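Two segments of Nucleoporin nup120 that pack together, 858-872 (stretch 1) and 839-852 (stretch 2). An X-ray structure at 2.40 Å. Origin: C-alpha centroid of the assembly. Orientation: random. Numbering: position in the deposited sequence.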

# COMPACT_ATOMS: atom_id res chain seq x y z
N LYS A 858 -15.31 -13.09 -17.95
CA LYS A 858 -13.86 -13.18 -17.89
C LYS A 858 -13.40 -14.45 -17.18
O LYS A 858 -12.41 -15.06 -17.58
CB LYS A 858 -13.27 -11.92 -17.23
CG LYS A 858 -13.39 -10.69 -18.12
CD LYS A 858 -12.87 -9.44 -17.43
CE LYS A 858 -13.02 -8.23 -18.33
NZ LYS A 858 -12.19 -7.11 -17.80
N ALA A 859 -14.13 -14.83 -16.14
CA ALA A 859 -13.89 -16.07 -15.41
C ALA A 859 -14.00 -17.29 -16.33
O ALA A 859 -13.09 -18.14 -16.36
CB ALA A 859 -14.87 -16.20 -14.25
N VAL A 860 -15.11 -17.36 -17.08
CA VAL A 860 -15.40 -18.49 -17.96
C VAL A 860 -14.36 -18.60 -19.06
O VAL A 860 -13.93 -19.70 -19.41
CB VAL A 860 -16.81 -18.40 -18.56
CG1 VAL A 860 -16.96 -19.34 -19.74
CG2 VAL A 860 -17.85 -18.72 -17.49
N ARG A 861 -13.93 -17.45 -19.59
CA ARG A 861 -12.89 -17.41 -20.62
C ARG A 861 -11.58 -18.01 -20.10
O ARG A 861 -10.92 -18.78 -20.81
CB ARG A 861 -12.69 -15.97 -21.10
CG ARG A 861 -11.50 -15.77 -22.04
CD ARG A 861 -11.71 -16.51 -23.35
NE ARG A 861 -10.65 -16.20 -24.31
CZ ARG A 861 -10.35 -16.96 -25.36
NH1 ARG A 861 -11.02 -18.08 -25.60
NH2 ARG A 861 -9.37 -16.60 -26.18
N CYS A 862 -11.22 -17.67 -18.86
CA CYS A 862 -10.01 -18.20 -18.21
C CYS A 862 -10.15 -19.70 -17.92
O CYS A 862 -9.22 -20.47 -18.14
CB CYS A 862 -9.71 -17.42 -16.92
SG CYS A 862 -9.11 -15.73 -17.18
N PHE A 863 -11.33 -20.10 -17.45
CA PHE A 863 -11.64 -21.51 -17.22
C PHE A 863 -11.44 -22.39 -18.46
O PHE A 863 -11.02 -23.54 -18.34
CB PHE A 863 -13.09 -21.68 -16.74
CG PHE A 863 -13.30 -21.39 -15.27
CD1 PHE A 863 -12.37 -21.80 -14.31
CD2 PHE A 863 -14.45 -20.73 -14.84
CE1 PHE A 863 -12.58 -21.54 -12.96
CE2 PHE A 863 -14.66 -20.47 -13.50
CZ PHE A 863 -13.73 -20.87 -12.55
N LYS A 864 -11.74 -21.86 -19.64
CA LYS A 864 -11.65 -22.63 -20.89
C LYS A 864 -10.30 -22.54 -21.59
O LYS A 864 -10.07 -23.24 -22.57
CB LYS A 864 -12.73 -22.19 -21.87
CG LYS A 864 -14.16 -22.42 -21.41
CD LYS A 864 -15.14 -22.06 -22.53
CE LYS A 864 -16.58 -22.28 -22.10
NZ LYS A 864 -17.53 -21.96 -23.20
N THR A 865 -9.40 -21.68 -21.10
CA THR A 865 -8.07 -21.59 -21.69
C THR A 865 -7.04 -22.26 -20.79
O THR A 865 -5.83 -22.11 -20.99
CB THR A 865 -7.65 -20.13 -21.98
OG1 THR A 865 -7.69 -19.38 -20.76
CG2 THR A 865 -8.60 -19.48 -23.00
N THR A 866 -7.52 -23.00 -19.79
CA THR A 866 -6.65 -23.75 -18.89
C THR A 866 -7.28 -25.08 -18.50
O THR A 866 -8.45 -25.34 -18.80
CB THR A 866 -6.29 -22.96 -17.62
OG1 THR A 866 -5.26 -23.66 -16.90
CG2 THR A 866 -7.49 -22.80 -16.70
N SER A 867 -6.50 -25.91 -17.81
CA SER A 867 -6.95 -27.20 -17.31
C SER A 867 -6.16 -27.55 -16.06
O SER A 867 -4.99 -27.22 -15.95
CB SER A 867 -6.74 -28.27 -18.37
OG SER A 867 -7.20 -29.53 -17.92
N LEU A 868 -6.82 -28.22 -15.12
CA LEU A 868 -6.17 -28.72 -13.91
C LEU A 868 -5.74 -30.20 -14.05
O LEU A 868 -5.41 -30.86 -13.06
CB LEU A 868 -7.11 -28.54 -12.71
CG LEU A 868 -6.88 -27.40 -11.70
CD1 LEU A 868 -6.02 -26.25 -12.22
CD2 LEU A 868 -8.19 -26.88 -11.16
N VAL A 869 -5.72 -30.71 -15.28
CA VAL A 869 -5.47 -32.13 -15.55
C VAL A 869 -4.16 -32.67 -14.96
O VAL A 869 -4.09 -33.84 -14.56
CB VAL A 869 -5.62 -32.43 -17.07
CG1 VAL A 869 -4.70 -33.55 -17.53
CG2 VAL A 869 -7.07 -32.75 -17.39
N LEU A 870 -3.14 -31.83 -14.89
CA LEU A 870 -1.84 -32.24 -14.36
C LEU A 870 -1.66 -31.95 -12.87
O LEU A 870 -0.57 -32.12 -12.33
CB LEU A 870 -0.70 -31.60 -15.18
CG LEU A 870 -0.70 -31.91 -16.69
CD1 LEU A 870 0.30 -31.03 -17.45
CD2 LEU A 870 -0.44 -33.39 -16.95
N TYR A 871 -2.74 -31.56 -12.20
CA TYR A 871 -2.64 -31.04 -10.83
C TYR A 871 -3.58 -31.71 -9.82
O TYR A 871 -3.92 -31.13 -8.79
CB TYR A 871 -2.78 -29.50 -10.83
CG TYR A 871 -1.79 -28.84 -11.77
CD1 TYR A 871 -0.51 -28.51 -11.34
CD2 TYR A 871 -2.11 -28.59 -13.10
CE1 TYR A 871 0.42 -27.93 -12.20
CE2 TYR A 871 -1.19 -28.02 -13.97
CZ TYR A 871 0.07 -27.69 -13.51
OH TYR A 871 0.99 -27.12 -14.37
N SER A 872 -3.97 -32.95 -10.10
CA SER A 872 -4.84 -33.72 -9.20
C SER A 872 -4.12 -34.28 -7.96
O SER A 872 -4.77 -34.79 -7.04
CB SER A 872 -5.56 -34.84 -9.95
OG SER A 872 -4.64 -35.79 -10.46
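Stretch 2 (839-852) DPIAVYLKALIYLK

Stretch 2 is helical from Pro840 to Lys852, with phi/psi values close to -60/-43 as far as Leu851, Lys852 relaxing to -67/-21, and an unbroken i to i+4 ladder that runs from Val843 N to Asp839 O (3.0 Å) through Lys852 N to Leu848 O (2.9 Å). It lies antiparallel against the helical part of stretch 1: the N-to-C directions differ by 163° (signed crossing angle -163°), and the axes approach to 7.8 Å. So close an approach is matched by small residues, for the CA atoms of Ala859 and Ala847 are 4.1 Å apart. The register then carries Pro840, at the start of the stretch 2 helix, to the loop of stretch 1, where its CA is 5.4 Å from that of Thr866. Together the two segments bury 871 Å².

Phe863 has the largest covered area, 85 Å². Its CA-to-CB bond points sideways, but chi1 of -80° (m) brings the ring nearer to stretch 2, where it fits as a knob among Ala847, Leu851, Tyr844 and Leu848. Ala847 CB lies over one face, 3.5 Å from the Phe863 ring centroid and 21° off the normal, which identifies a CH-pi contact. The other three residues meet the ring edge; the nearest of these pairs is Phe863 CE1 to Tyr844 CE1, 3.9 Å.

Tyr850, with 73 Å² covered, packs against the beginning of stretch 1. Lys858 CB stands 3.8 Å from the Tyr850 ring centroid, only 11° off the normal, so the aliphatic base of the lysine covers a face while its end leads away. Cys862 SG approaches the edge instead, 3.7 Å from Tyr850 CE2 and 82° off the ring normal as seen from the centroid. Cys862 is itself a knob, set among Ala847, Lys846, Val843 and Tyr850, with its CB 3.7 Å from Ala847 CB.

Cys862 is matched in covered area, at 69 Å², by residues around the loop. Leu868 directs CD2 onto a face of Tyr844, 3.5 Å from the ring centroid and 10° off the normal. Pro840 points toward stretch 1 and packs its CB 3.6 Å from Tyr871 CE2, while Ile841 CG1 lies over a face of the Tyr871 ring, 4.0 Å from its centroid. Tyr871 closes a type I turn that begins at Leu868. The single hydrogen bond across the stretches runs from Thr866 OG1 to Pro840 O, 3.3 Å; otherwise the interactions are mostly apolar and CH-pi contacts, with a few carbonyl oxygens, such as Ala847 O at 3.4 Å from Ala859 CB, lying against carbon.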

# COMPACT_ATOMS: atom_id res chain seq x y z
N ASP A 839 0.84 -20.17 -16.25
CA ASP A 839 0.72 -21.53 -15.70
C ASP A 839 -0.75 -21.87 -15.42
O ASP A 839 -1.53 -20.99 -15.04
CB ASP A 839 1.55 -21.68 -14.41
CG ASP A 839 3.01 -21.28 -14.58
OD1 ASP A 839 3.55 -21.43 -15.70
OD2 ASP A 839 3.62 -20.82 -13.59
N PRO A 840 -1.15 -23.14 -15.62
CA PRO A 840 -2.54 -23.53 -15.41
C PRO A 840 -3.12 -23.16 -14.05
O PRO A 840 -4.23 -22.63 -13.99
CB PRO A 840 -2.50 -25.05 -15.61
CG PRO A 840 -1.43 -25.23 -16.64
CD PRO A 840 -0.38 -24.21 -16.30
N ILE A 841 -2.39 -23.42 -12.96
CA ILE A 841 -2.84 -23.03 -11.62
C ILE A 841 -3.11 -21.51 -11.53
O ILE A 841 -4.09 -21.09 -10.92
CB ILE A 841 -1.84 -23.47 -10.52
CG1 ILE A 841 -1.73 -25.00 -10.50
CG2 ILE A 841 -2.25 -22.96 -9.14
CD1 ILE A 841 -0.57 -25.53 -9.68
N ALA A 842 -2.25 -20.72 -12.16
CA ALA A 842 -2.37 -19.27 -12.17
C ALA A 842 -3.63 -18.84 -12.89
O ALA A 842 -4.42 -18.05 -12.37
CB ALA A 842 -1.14 -18.63 -12.81
N VAL A 843 -3.82 -19.39 -14.09
CA VAL A 843 -4.97 -19.08 -14.92
C VAL A 843 -6.27 -19.50 -14.23
O VAL A 843 -7.26 -18.75 -14.23
CB VAL A 843 -4.82 -19.70 -16.33
CG1 VAL A 843 -5.99 -19.29 -17.23
CG2 VAL A 843 -3.50 -19.24 -16.97
N TYR A 844 -6.26 -20.68 -13.61
CA TYR A 844 -7.39 -21.16 -12.83
C TYR A 844 -7.70 -20.18 -11.71
O TYR A 844 -8.87 -19.87 -11.43
CB TYR A 844 -7.09 -22.56 -12.27
CG TYR A 844 -8.13 -23.08 -11.30
CD1 TYR A 844 -9.37 -23.54 -11.76
CD2 TYR A 844 -7.89 -23.10 -9.93
CE1 TYR A 844 -10.33 -24.01 -10.88
CE2 TYR A 844 -8.85 -23.57 -9.04
CZ TYR A 844 -10.07 -24.02 -9.52
OH TYR A 844 -11.04 -24.48 -8.66
N LEU A 845 -6.66 -19.67 -11.07
CA LEU A 845 -6.83 -18.70 -9.99
C LEU A 845 -7.34 -17.35 -10.52
O LEU A 845 -8.17 -16.71 -9.88
CB LEU A 845 -5.55 -18.55 -9.17
CG LEU A 845 -5.52 -17.58 -7.99
CD1 LEU A 845 -6.43 -18.00 -6.83
CD2 LEU A 845 -4.07 -17.44 -7.53
N LYS A 846 -6.86 -16.92 -11.69
CA LYS A 846 -7.43 -15.75 -12.37
C LYS A 846 -8.94 -15.92 -12.51
O LYS A 846 -9.70 -15.00 -12.23
CB LYS A 846 -6.81 -15.55 -13.76
CG LYS A 846 -5.35 -15.15 -13.75
CD LYS A 846 -4.84 -14.79 -15.14
CE LYS A 846 -5.49 -13.52 -15.67
NZ LYS A 846 -4.77 -12.98 -16.86
N ALA A 847 -9.37 -17.11 -12.90
CA ALA A 847 -10.78 -17.42 -13.08
C ALA A 847 -11.58 -17.31 -11.77
O ALA A 847 -12.65 -16.70 -11.74
CB ALA A 847 -10.94 -18.79 -13.70
N LEU A 848 -11.05 -17.89 -10.70
CA LEU A 848 -11.70 -17.78 -9.40
C LEU A 848 -11.82 -16.34 -8.91
O LEU A 848 -12.83 -15.97 -8.33
CB LEU A 848 -10.94 -18.59 -8.35
CG LEU A 848 -10.82 -20.10 -8.50
CD1 LEU A 848 -9.93 -20.57 -7.36
CD2 LEU A 848 -12.17 -20.79 -8.44
N ILE A 849 -10.78 -15.54 -9.14
CA ILE A 849 -10.77 -14.14 -8.72
C ILE A 849 -11.85 -13.38 -9.50
O ILE A 849 -12.69 -12.69 -8.90
CB ILE A 849 -9.38 -13.48 -8.93
CG1 ILE A 849 -8.34 -14.09 -8.00
CG2 ILE A 849 -9.46 -11.96 -8.72
CD1 ILE A 849 -6.91 -13.95 -8.50
N TYR A 850 -11.86 -13.52 -10.82
CA TYR A 850 -12.90 -12.90 -11.63
C TYR A 850 -14.28 -13.36 -11.18
O TYR A 850 -15.21 -12.56 -11.12
CB TYR A 850 -12.75 -13.22 -13.11
CG TYR A 850 -11.62 -12.51 -13.82
CD1 TYR A 850 -11.46 -11.12 -13.73
CD2 TYR A 850 -10.76 -13.22 -14.64
CE1 TYR A 850 -10.43 -10.48 -14.41
CE2 TYR A 850 -9.74 -12.60 -15.32
CZ TYR A 850 -9.57 -11.24 -15.20
OH TYR A 850 -8.54 -10.66 -15.88
N LEU A 851 -14.40 -14.65 -10.87
CA LEU A 851 -15.68 -15.21 -10.45
C LEU A 851 -16.16 -14.47 -9.22
O LEU A 851 -17.31 -14.00 -9.18
CB LEU A 851 -15.57 -16.71 -10.16
CG LEU A 851 -16.55 -17.66 -10.85
CD1 LEU A 851 -16.69 -18.94 -10.03
CD2 LEU A 851 -17.91 -17.04 -11.11
N LYS A 852 -15.27 -14.32 -8.24
CA LYS A 852 -15.59 -13.61 -7.00
C LYS A 852 -15.84 -12.11 -7.19
O LYS A 852 -16.48 -11.48 -6.36
CB LYS A 852 -14.49 -13.83 -5.96
CG LYS A 852 -14.42 -15.25 -5.40
CD LYS A 852 -15.62 -15.56 -4.51
CE LYS A 852 -15.60 -17.01 -4.05
NZ LYS A 852 -16.91 -17.40 -3.46